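Local coordinates for endo-beta-1,4-glucanase (Bacillus licheniformis, PDB 2JEN), which hydrolyses xyloglucan of the plant cell wall, as a family 12 glycoside hydrolase that cleaves beta-1,4-glucan backbones internally, at the interface of chains A and B and the interface of chains A and C. Numbering follows the deposited sequence. Chains: chain A/B/C, Endo-beta-1,4-glucanase.

Contacts 1 and 2 lie about 20 Å apart, measured between the centres of their C-alpha atoms, and both draw on the loop of chain A between strands 46-49 and 62-67: A:Ser59 serves contact 1 and A:Trp61 contact 2. Chain A thus touches chain B and chain C through neighbouring parts of one surface. Contact 1 sets chain A loops against strands and a loop residue of chain B, and contact 2 is loop against loop. The A-B interface is not an exact two-fold, whereas the A-C interface is two-fold symmetric, so each of its contacts recurs with the chains exchanged. The deposited hexamer may be a crystal assembly.

Contact 1: the interface of chains A and B. Residues chain A 59, 80-82; chain B 66, 68, 72, 76, 250, 252.
B:Tyr66 receives A:Pro80 on its ring face: CB of the proline sits 3.8 Å from the centroid of the tyrosine ring, a CH-pi contact shifted toward CE1 and CZ. A:Pro80 CG continues toward the methyl CG2 of B:Val76. The phenol OH of B:Tyr66 donates in plane to a lone pair of B:Asn252 OD1 at 2.9 Å, which steadies the ring that carries the proline.

B:Asp72 leaves strand 72-79 with CG anti to its backbone N (chi1 -173°), a torsion that points the carboxylate at the A:Ser81-A:Asn82 backbone. Its CB passes near the A:Asn82 amide, and B:Asp72 CG packs against A:Ser81 CA at 3.9 Å. From there the oxygens divide. B:Asp72 OD1 takes the backbone N-H of A:Asn82 (N at 2.8 Å) from above the carboxylate plane. B:Asp72 OD2 accepts the hydroxyl OG of A:Ser81 on its syn side at 2.8 Å. B:Asn68 ND2 reaches B:Asp72 OD2 from the opposite face at 3.0 Å, so two donors grip one oxygen.

The B:Asn68 amide is pinned at both ends. B:Asn68 ND2 also meets the A:Pro80 carbonyl O in plane, at 3.1 Å, while B:Asn68 OD1 accepts the backbone N-H of A:Ser59 (N at 2.9 Å). The amides of A:Asn82 and B:Asn252 stand nearly perpendicular; their facing ND2 atoms, as modelled, make a doubtful pair, and one amide may be flipped.

This patch docks two loops of chain A on strands of chain B and the loop residue B:Asn68 by polar anchoring around one proline, and may simply reflect packing in the crystal.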
ATOM      1  N   SER A  59      14.902   0.126   7.554  1.00  9.60           N
ATOM      2  CA  SER A  59      13.500  -0.207   7.385  1.00  8.87           C
ATOM      3  C   SER A  59      12.703   1.071   7.118  1.00 10.25           C
ATOM      4  O   SER A  59      13.243   2.167   7.171  1.00 13.41           O
ATOM      5  CB  SER A  59      12.968  -0.955   8.614  1.00  9.65           C
ATOM      6  OG  SER A  59      11.652  -1.450   8.415  1.00  9.44           O
ATOM      7  N   PRO A  80      14.215   6.546   4.817  0.50  8.31           N
ATOM      8  CA  PRO A  80      14.378   7.296   6.063  0.50  8.77           C
ATOM      9  C   PRO A  80      15.590   6.874   6.893  0.50  9.74           C
ATOM     10  O   PRO A  80      15.549   5.900   7.632  0.50 11.16           O
ATOM     11  CB  PRO A  80      13.054   7.063   6.808  0.50  9.07           C
ATOM     12  CG  PRO A  80      12.130   6.489   5.816  0.50  7.47           C
ATOM     13  CD  PRO A  80      12.999   5.726   4.864  0.50  8.42           C
ATOM     14  N   SER A  81      16.671   7.633   6.776  1.00 11.34           N
ATOM     15  CA  SER A  81      17.918   7.352   7.483  1.00 11.81           C
ATOM     16  C   SER A  81      18.838   8.579   7.427  1.00 12.75           C
ATOM     17  O   SER A  81      18.864   9.289   6.422  1.00 14.23           O
ATOM     18  CB  SER A  81      18.659   6.209   6.787  1.00 12.41           C
ATOM     19  OG  SER A  81      19.914   5.913   7.459  1.00 12.56           O
ATOM     20  N   ASN A  82      19.607   8.763   8.488  1.00 11.73           N
ATOM     21  CA  ASN A  82      20.597   9.831   8.568  1.00 11.56           C
ATOM     22  C   ASN A  82      22.020   9.390   8.256  1.00 11.42           C
ATOM     23  O   ASN A  82      22.929  10.234   8.266  1.00 13.16           O
ATOM     24  CB  ASN A  82      20.560  10.520   9.931  1.00 11.64           C
ATOM     25  CG  ASN A  82      20.941   9.599  11.068  1.00 12.23           C
ATOM     26  OD1 ASN A  82      21.913   8.827  10.952  1.00 15.68           O
ATOM     27  ND2 ASN A  82      20.213   9.667  12.186  1.00 10.58           N
TER
ATOM     28  N   TYR B  66       9.717   4.152  12.688  1.00  8.07           N
ATOM     29  CA  TYR B  66      10.831   3.271  12.334  1.00  8.33           C
ATOM     30  C   TYR B  66      12.005   3.417  13.266  1.00  8.35           C
ATOM     31  O   TYR B  66      12.253   4.464  13.858  1.00  9.32           O
ATOM     32  CB  TYR B  66      11.284   3.519  10.891  1.00  9.07           C
ATOM     33  CG  TYR B  66      12.057   4.814  10.655  1.00  8.64           C
ATOM     34  CD1 TYR B  66      11.425   6.006  10.350  1.00  9.00           C
ATOM     35  CD2 TYR B  66      13.424   4.815  10.723  1.00  8.93           C
ATOM     36  CE1 TYR B  66      12.149   7.149  10.120  1.00  9.81           C
ATOM     37  CE2 TYR B  66      14.170   5.957  10.499  1.00  9.90           C
ATOM     38  CZ  TYR B  66      13.513   7.128  10.213  1.00  9.06           C
ATOM     39  OH  TYR B  66      14.264   8.263   9.901  1.00 10.14           O
ATOM     40  N   ASN B  68      16.050   2.145  12.892  1.00  9.34           N
ATOM     41  CA  ASN B  68      17.189   1.460  12.265  1.00 10.03           C
ATOM     42  C   ASN B  68      18.277   1.161  13.304  1.00  9.97           C
ATOM     43  O   ASN B  68      18.843   0.082  13.316  1.00 12.47           O
ATOM     44  CB  ASN B  68      17.755   2.279  11.114  1.00  9.97           C
ATOM     45  CG  ASN B  68      16.754   2.548  10.023  1.00  9.67           C
ATOM     46  OD1 ASN B  68      15.868   1.710   9.756  1.00 10.35           O
ATOM     47  ND2 ASN B  68      16.871   3.712   9.387  1.00 10.43           N
ATOM     48  N   ASP B  72      19.362   6.368  14.734  1.00 10.76           N
ATOM     49  CA  ASP B  72      18.778   6.516  13.402  1.00  9.87           C
ATOM     50  C   ASP B  72      17.373   5.941  13.456  1.00  9.56           C
ATOM     51  O   ASP B  72      17.129   4.771  13.168  1.00  9.93           O
ATOM     52  CB  ASP B  72      19.651   5.790  12.363  1.00 10.08           C
ATOM     53  CG  ASP B  72      19.200   6.039  10.938  1.00  9.57           C
ATOM     54  OD1 ASP B  72      18.673   7.156  10.649  1.00 10.24           O
ATOM     55  OD2 ASP B  72      19.434   5.138  10.070  1.00 10.91           O
ATOM     56  N   VAL B  76       7.301   8.980   9.730  1.00  9.36           N
ATOM     57  CA  VAL B  76       6.897   9.528   8.478  0.50  9.18           C
ATOM     58  C   VAL B  76       5.365   9.645   8.554  1.00  9.47           C
ATOM     59  O   VAL B  76       4.714   8.741   9.079  1.00 10.61           O
ATOM     60  CB  VAL B  76       7.352   8.542   7.391  0.50  9.16           C
ATOM     61  CG1 VAL B  76       7.178   9.166   6.014  0.50 10.86           C
ATOM     62  CG2 VAL B  76       8.841   8.075   7.670  0.50  9.98           C
ATOM     63  N   GLN B 250       8.412  14.030   7.555  1.00  9.22           N
ATOM     64  CA  GLN B 250       9.080  13.078   8.375  1.00 10.21           C
ATOM     65  C   GLN B 250      10.029  13.765   9.330  1.00  9.47           C
ATOM     66  O   GLN B 250      10.463  14.914   9.088  1.00 10.17           O
ATOM     67  CB  GLN B 250       9.848  12.099   7.506  1.00 10.69           C
ATOM     68  CG  GLN B 250      11.049  12.681   6.802  1.00 12.05           C
ATOM     69  CD  GLN B 250      11.640  11.723   5.808  1.00 11.95           C
ATOM     70  OE1 GLN B 250      12.235  10.689   6.186  1.00 13.07           O
ATOM     71  NE2 GLN B 250      11.483  12.046   4.525  1.00 14.31           N
ATOM     72  N   ASN B 252      13.710  12.613  11.524  1.00  9.67           N
ATOM     73  CA  ASN B 252      14.734  11.656  11.844  1.00  9.06           C
ATOM     74  C   ASN B 252      15.438  12.153  13.081  1.00  9.77           C
ATOM     75  O   ASN B 252      15.724  13.361  13.203  1.00 11.20           O
ATOM     76  CB  ASN B 252      15.733  11.509  10.694  1.00 10.23           C
ATOM     77  CG  ASN B 252      16.860  10.606  11.047  1.00 11.13           C
ATOM     78  OD1 ASN B 252      16.808   9.330  10.837  1.00 13.59           O
ATOM     79  ND2 ASN B 252      17.868  11.189  11.604  1.00  8.43           N
TER

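Contact 2: the interface of chains A and C. Residues chain A 34-35, 37, 61; chain C 35, 56, 58, 61.
The loop between strands 30-32 and 38-41 of chain A (A:Asn34 to A:Asp37) meets the loop before strand 62-67 of chain C (C:Asp56, C:Val58, C:Trp61); in the two-fold twin, A:Trp61, just before strand 62-67, meets C:Pro35.

A:Asn34 lays its amide over one face of the C:Trp61 indole, the planes 13° apart, with ND2 offset toward the rim. Its CG lies anti to its own carbonyl carbon (chi1 -67°), which carries the amide out to the tryptophan. A:Asn34 ND2 then donates to the carbonyl O of C:Trp61 at 3.0 Å, tilted from the carbonyl plane; OD1 gets a weak bond from the C:Trp61 backbone N. Within chain A, the backbone N of A:Asn34 is held by A:Asp37 OD2 at 2.9 Å.

A:Pro35 crosses the same indole at about a right angle, its CD 3.6 Å from CZ2 of C:Trp61. The two-fold repeats this as C:Pro35 against A:Trp61. Each indole NE1 meets an in-plane water at its edge: water 1 lies 2.9 Å from C:Trp61 NE1 and bridges to A:Pro35 O, and water 2 links A:Trp61 NE1 to C:Pro35 O. Water 3 joins A:Asp37 OD1, at 2.7 Å, to A:Pro35 O and to the carbonyls of C:Asp56 and C:Val58.

The site sits on surface loops of the family 12 beta-sandwich, those leading into strands 38-41 and 62-67, and may be a contact of crystal packing.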
ATOM      1  N   ASN A  34       9.618  -4.158  -6.237  1.00  8.70           N
ATOM      2  CA  ASN A  34      10.363  -5.121  -5.438  1.00  8.53           C
ATOM      3  C   ASN A  34      11.864  -5.010  -5.684  1.00  8.74           C
ATOM      4  O   ASN A  34      12.313  -4.543  -6.731  1.00  9.11           O
ATOM      5  CB  ASN A  34       9.892  -6.570  -5.671  1.00  9.27           C
ATOM      6  CG  ASN A  34       8.490  -6.851  -5.181  1.00  9.93           C
ATOM      7  OD1 ASN A  34       7.618  -7.036  -5.987  1.00 17.06           O
ATOM      8  ND2 ASN A  34       8.252  -6.835  -3.911  1.00 12.35           N
ATOM      9  N   PRO A  35      12.659  -5.491  -4.701  1.00  8.55           N
ATOM     10  CA  PRO A  35      14.101  -5.417  -4.850  1.00  8.85           C
ATOM     11  C   PRO A  35      14.567  -6.108  -6.124  1.00  9.47           C
ATOM     12  O   PRO A  35      14.143  -7.220  -6.427  1.00  9.62           O
ATOM     13  CB  PRO A  35      14.622  -6.151  -3.615  1.00 10.27           C
ATOM     14  CG  PRO A  35      13.529  -5.940  -2.573  1.00 10.11           C
ATOM     15  CD  PRO A  35      12.259  -6.044  -3.401  1.00  9.55           C
ATOM     16  N   ASP A  37      13.994  -5.645  -9.163  1.00  8.57           N
ATOM     17  CA  ASP A  37      13.145  -5.640 -10.361  1.00  8.56           C
ATOM     18  C   ASP A  37      13.823  -4.926 -11.526  1.00  8.92           C
ATOM     19  O   ASP A  37      14.619  -4.008 -11.333  1.00  9.18           O
ATOM     20  CB  ASP A  37      11.781  -5.030 -10.077  1.00  8.07           C
ATOM     21  CG  ASP A  37      10.884  -5.899  -9.187  1.00  8.45           C
ATOM     22  OD1 ASP A  37      11.240  -7.053  -8.875  1.00  9.14           O
ATOM     23  OD2 ASP A  37       9.768  -5.417  -8.840  1.00  8.66           O
ATOM     24  N   TRP A  61      11.263   1.863   4.250  1.00  8.83           N
ATOM     25  CA  TRP A  61      11.580   2.376   2.938  1.00  8.92           C
ATOM     26  C   TRP A  61      10.726   1.791   1.836  1.00  9.47           C
ATOM     27  O   TRP A  61      10.093   0.738   1.986  1.00  9.82           O
ATOM     28  CB  TRP A  61      13.058   2.097   2.630  1.00  9.92           C
ATOM     29  CG  TRP A  61      13.458   0.671   2.595  1.00 10.11           C
ATOM     30  CD1 TRP A  61      14.058  -0.063   3.604  1.00 10.56           C
ATOM     31  CD2 TRP A  61      13.418  -0.194   1.445  1.00  9.28           C
ATOM     32  NE1 TRP A  61      14.368  -1.320   3.142  1.00 11.95           N
ATOM     33  CE2 TRP A  61      13.988  -1.429   1.827  1.00  9.87           C
ATOM     34  CE3 TRP A  61      13.023  -0.016   0.127  1.00 10.22           C
ATOM     35  CZ2 TRP A  61      14.156  -2.457   0.911  1.00 12.09           C
ATOM     36  CZ3 TRP A  61      13.195  -1.046  -0.763  1.00 11.20           C
ATOM     37  CH2 TRP A  61      13.762  -2.250  -0.352  1.00 11.86           C
TER
ATOM     38  N   PRO C  35      12.690  -6.137   3.717  1.00  8.55           N
ATOM     39  CA  PRO C  35      13.580  -7.281   3.776  1.00  8.85           C
ATOM     40  C   PRO C  35      14.488  -7.220   4.997  1.00  9.47           C
ATOM     41  O   PRO C  35      15.074  -6.182   5.293  1.00  9.62           O
ATOM     42  CB  PRO C  35      14.396  -7.161   2.489  1.00 10.27           C
ATOM     43  CG  PRO C  35      13.459  -6.440   1.526  1.00 10.11           C
ATOM     44  CD  PRO C  35      12.764  -5.435   2.430  1.00  9.55           C
ATOM     45  N   ASP C  56      15.443 -12.610  -5.035  1.00 11.61           N
ATOM     46  CA  ASP C  56      16.084 -11.667  -5.978  1.00 13.45           C
ATOM     47  C   ASP C  56      15.496 -11.688  -7.389  1.00 12.00           C
ATOM     48  O   ASP C  56      15.476 -10.644  -8.065  1.00 13.12           O
ATOM     49  CB  ASP C  56      17.616 -11.910  -6.100  1.00 16.26           C
ATOM     50  CG  ASP C  56      18.404 -11.577  -4.851  1.00 21.89           C
ATOM     51  OD1 ASP C  56      17.907 -10.882  -3.939  1.00 28.15           O
ATOM     52  OD2 ASP C  56      19.553 -12.069  -4.820  1.00 32.10           O
ATOM     53  N   VAL C  58      12.398 -12.729  -8.443  1.00 10.57           N
ATOM     54  CA  VAL C  58      10.932 -12.715  -8.530  1.00  9.74           C
ATOM     55  C   VAL C  58      10.364 -11.365  -8.136  1.00  9.33           C
ATOM     56  O   VAL C  58      11.042 -10.564  -7.487  1.00  9.59           O
ATOM     57  CB  VAL C  58      10.274 -13.874  -7.753  1.00  9.96           C
ATOM     58  CG1 VAL C  58      10.744 -15.258  -8.317  1.00 11.56           C
ATOM     59  CG2 VAL C  58      10.561 -13.793  -6.261  1.00 11.37           C
ATOM     60  N   TRP C  61       5.641  -9.617  -4.906  1.00  8.83           N
ATOM     61  CA  TRP C  61       5.544 -10.231  -3.602  1.00  8.92           C
ATOM     62  C   TRP C  61       5.501  -9.235  -2.465  1.00  9.47           C
ATOM     63  O   TRP C  61       5.877  -8.064  -2.606  1.00  9.82           O
ATOM     64  CB  TRP C  61       6.735 -11.177  -3.398  1.00  9.92           C
ATOM     65  CG  TRP C  61       8.077 -10.550  -3.430  1.00 10.11           C
ATOM     66  CD1 TRP C  61       8.959 -10.495  -4.497  1.00 10.56           C
ATOM     67  CD2 TRP C  61       8.779  -9.989  -2.307  1.00  9.28           C
ATOM     68  NE1 TRP C  61      10.141  -9.922  -4.093  1.00 11.95           N
ATOM     69  CE2 TRP C  61      10.061  -9.603  -2.760  1.00  9.87           C
ATOM     70  CE3 TRP C  61       8.472  -9.844  -0.960  1.00 10.22           C
ATOM     71  CZ2 TRP C  61      11.007  -9.086  -1.887  1.00 12.09           C
ATOM     72  CZ3 TRP C  61       9.421  -9.329  -0.114  1.00 11.20           C
ATOM     73  CH2 TRP C  61      10.674  -8.960  -0.596  1.00 11.86           C
TER
HETATM   74  O   HOH W   1      12.856  -9.214  -4.940  1.00 12.10           O
HETATM   75  O   HOH W   2      15.651  -3.863   3.834  1.00 12.10           O
HETATM   76  O   HOH W   3      13.160  -8.936  -8.536  1.00 13.79           O